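Local coordinates for protein argininosuccinate lyase (Chelativorans sp., PDB 6RXA) that acts as a C-N lyase of the aspartase/fumarase superfamily, known as EDDS lyase, and probably splits argininosuccinate into fumarate and L-arginine, at residues 216-221 with 483-488. The protein carries 2 engineered substitutions. Numbering follows the deposited sequence.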
loop_
_atom_site.group_PDB
_atom_site.type_symbol
_atom_site.label_atom_id
_atom_site.label_comp_id
_atom_site.label_asym_id
_atom_site.label_seq_id
_atom_site.Cartn_x
_atom_site.Cartn_y
_atom_site.Cartn_z
ATOM N N SER A 216 -14.421 -25.423 21.505
ATOM C CA SER A 216 -13.560 -25.503 20.330
ATOM C C SER A 216 -13.890 -26.727 19.489
ATOM O O SER A 216 -14.077 -26.624 18.275
ATOM C CB SER A 216 -12.106 -25.537 20.805
ATOM O OG SER A 216 -11.204 -25.637 19.725
ATOM N N ALA A 217 -14.010 -27.892 20.127
ATOM C CA ALA A 217 -14.313 -29.119 19.399
ATOM C C ALA A 217 -15.686 -29.058 18.747
ATOM O O ALA A 217 -15.863 -29.502 17.605
ATOM C CB ALA A 217 -14.224 -30.300 20.364
ATOM N N LEU A 218 -16.682 -28.531 19.465
ATOM C CA LEU A 218 -18.029 -28.447 18.917
ATOM C C LEU A 218 -18.087 -27.576 17.669
ATOM O O LEU A 218 -18.980 -27.760 16.827
ATOM C CB LEU A 218 -18.964 -27.897 19.995
ATOM C CG LEU A 218 -19.363 -28.887 21.093
ATOM C CD1 LEU A 218 -20.018 -28.135 22.244
ATOM C CD2 LEU A 218 -20.291 -29.950 20.519
ATOM N N LEU A 219 -17.162 -26.620 17.538
ATOM C CA LEU A 219 -17.121 -25.690 16.420
ATOM C C LEU A 219 -16.071 -26.068 15.387
ATOM O O LEU A 219 -15.790 -25.275 14.486
ATOM C CB LEU A 219 -16.893 -24.264 16.921
ATOM C CG LEU A 219 -18.039 -23.720 17.780
ATOM C CD1 LEU A 219 -17.588 -22.482 18.518
ATOM C CD2 LEU A 219 -19.266 -23.404 16.937
ATOM N N GLY A 220 -15.485 -27.257 15.495
ATOM C CA GLY A 220 -14.567 -27.735 14.473
ATOM C C GLY A 220 -13.160 -27.188 14.510
ATOM O O GLY A 220 -12.388 -27.455 13.580
ATOM N N PHE A 221 -12.791 -26.428 15.535
ATOM C CA PHE A 221 -11.429 -25.908 15.605
ATOM C C PHE A 221 -10.462 -27.026 15.986
ATOM O O PHE A 221 -10.835 -27.999 16.645
ATOM C CB PHE A 221 -11.356 -24.790 16.630
ATOM C CG PHE A 221 -12.025 -23.510 16.202
ATOM C CD1 PHE A 221 -11.372 -22.612 15.380
ATOM C CD2 PHE A 221 -13.292 -23.183 16.659
ATOM C CE1 PHE A 221 -11.975 -21.424 15.002
ATOM C CE2 PHE A 221 -13.890 -21.990 16.294
ATOM C CZ PHE A 221 -13.227 -21.106 15.467
ATOM N N LYS A 483 -20.047 -30.099 12.941
ATOM C CA LYS A 483 -21.337 -29.435 12.824
ATOM C C LYS A 483 -22.471 -30.413 13.095
ATOM O O LYS A 483 -23.473 -30.055 13.725
ATOM C CB LYS A 483 -21.462 -28.756 11.461
ATOM C CG LYS A 483 -22.670 -27.839 11.362
ATOM C CD LYS A 483 -22.652 -27.025 10.071
ATOM C CE LYS A 483 -23.827 -26.056 10.030
ATOM N NZ LYS A 483 -23.880 -25.259 8.777
ATOM N N GLN A 484 -22.319 -31.677 12.676
ATOM C CA GLN A 484 -23.356 -32.672 12.950
ATOM C C GLN A 484 -23.397 -33.038 14.430
ATOM O O GLN A 484 -24.484 -33.212 15.001
ATOM C CB GLN A 484 -23.143 -33.916 12.088
ATOM C CG GLN A 484 -24.354 -34.847 12.055
ATOM C CD GLN A 484 -25.592 -34.174 11.485
ATOM O OE1 GLN A 484 -25.611 -33.753 10.328
ATOM N NE2 GLN A 484 -26.627 -34.051 12.306
ATOM N N THR A 485 -22.228 -33.168 15.070
ATOM C CA THR A 485 -22.187 -33.432 16.507
ATOM C C THR A 485 -22.917 -32.337 17.279
ATOM O O THR A 485 -23.697 -32.622 18.198
ATOM C CB THR A 485 -20.737 -33.544 16.987
ATOM O OG1 THR A 485 -20.116 -34.707 16.431
ATOM C CG2 THR A 485 -20.675 -33.631 18.513
ATOM N N LEU A 486 -22.666 -31.075 16.921
ATOM C CA LEU A 486 -23.342 -29.961 17.578
ATOM C C LEU A 486 -24.845 -30.025 17.349
ATOM O O LEU A 486 -25.638 -29.864 18.284
ATOM C CB LEU A 486 -22.771 -28.641 17.060
ATOM C CG LEU A 486 -23.353 -27.353 17.647
ATOM C CD1 LEU A 486 -23.303 -27.392 19.169
ATOM C CD2 LEU A 486 -22.602 -26.151 17.085
ATOM N N ALA A 487 -25.262 -30.260 16.100
ATOM C CA ALA A 487 -26.689 -30.332 15.805
ATOM C C ALA A 487 -27.358 -31.448 16.601
ATOM O O ALA A 487 -28.445 -31.255 17.167
ATOM C CB ALA A 487 -26.896 -30.505 14.299
ATOM N N ASP A 488 -26.704 -32.614 16.692
ATOM C CA ASP A 488 -27.239 -33.718 17.483
ATOM C C ASP A 488 -27.351 -33.349 18.956
ATOM O O ASP A 488 -28.334 -33.705 19.618
ATOM C CB ASP A 488 -26.327 -34.942 17.361
ATOM C CG ASP A 488 -26.398 -35.598 16.001
ATOM O OD1 ASP A 488 -27.229 -35.173 15.167
ATOM O OD2 ASP A 488 -25.606 -36.533 15.768
#
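The two backbones come closest at Leu-218 and Leu-486, whose CA atoms lie 5.7 Å apart, where the C-terminal end of helix 212-218 rests against the long helix 451-500. No hydrogen bond joins the segments, and leucines make most of the contact. The CB of Leu-486 faces the helix end, and with CG anti to the backbone N (chi1 -180°) both methyls are carried on toward Leu-218 and Leu-219. Leu-486 CD1 meets Leu-218 CD2 at 4.2 Å, the two side chains crossing at about a right angle, while Leu-486 CB lies 3.9 Å from Leu-218 O. Leu-486 CD2 reaches Leu-219 CD2 at 4.3 Å, so one forked residue engages two neighbours. Helix 212-218 ends here in a Schellman motif: Phe-221 N hydrogen-bonds to Ser-216 O and Gly-220 N to Ala-217 O, with Gly-220 at positive phi (79°), a conformation that suits a residue without a side chain. At the margin, Thr-485 offers its methyl CG2 to Leu-218 CD2 (4.2 Å), while Thr-485 OG1 hydrogen-bonds to Asn-481 O, one turn earlier; a beta-branched hydroxyl residue can do both. Helix 35-56 backs the leucines, with Val-52 against Leu-218 and Ala-49 against Leu-219.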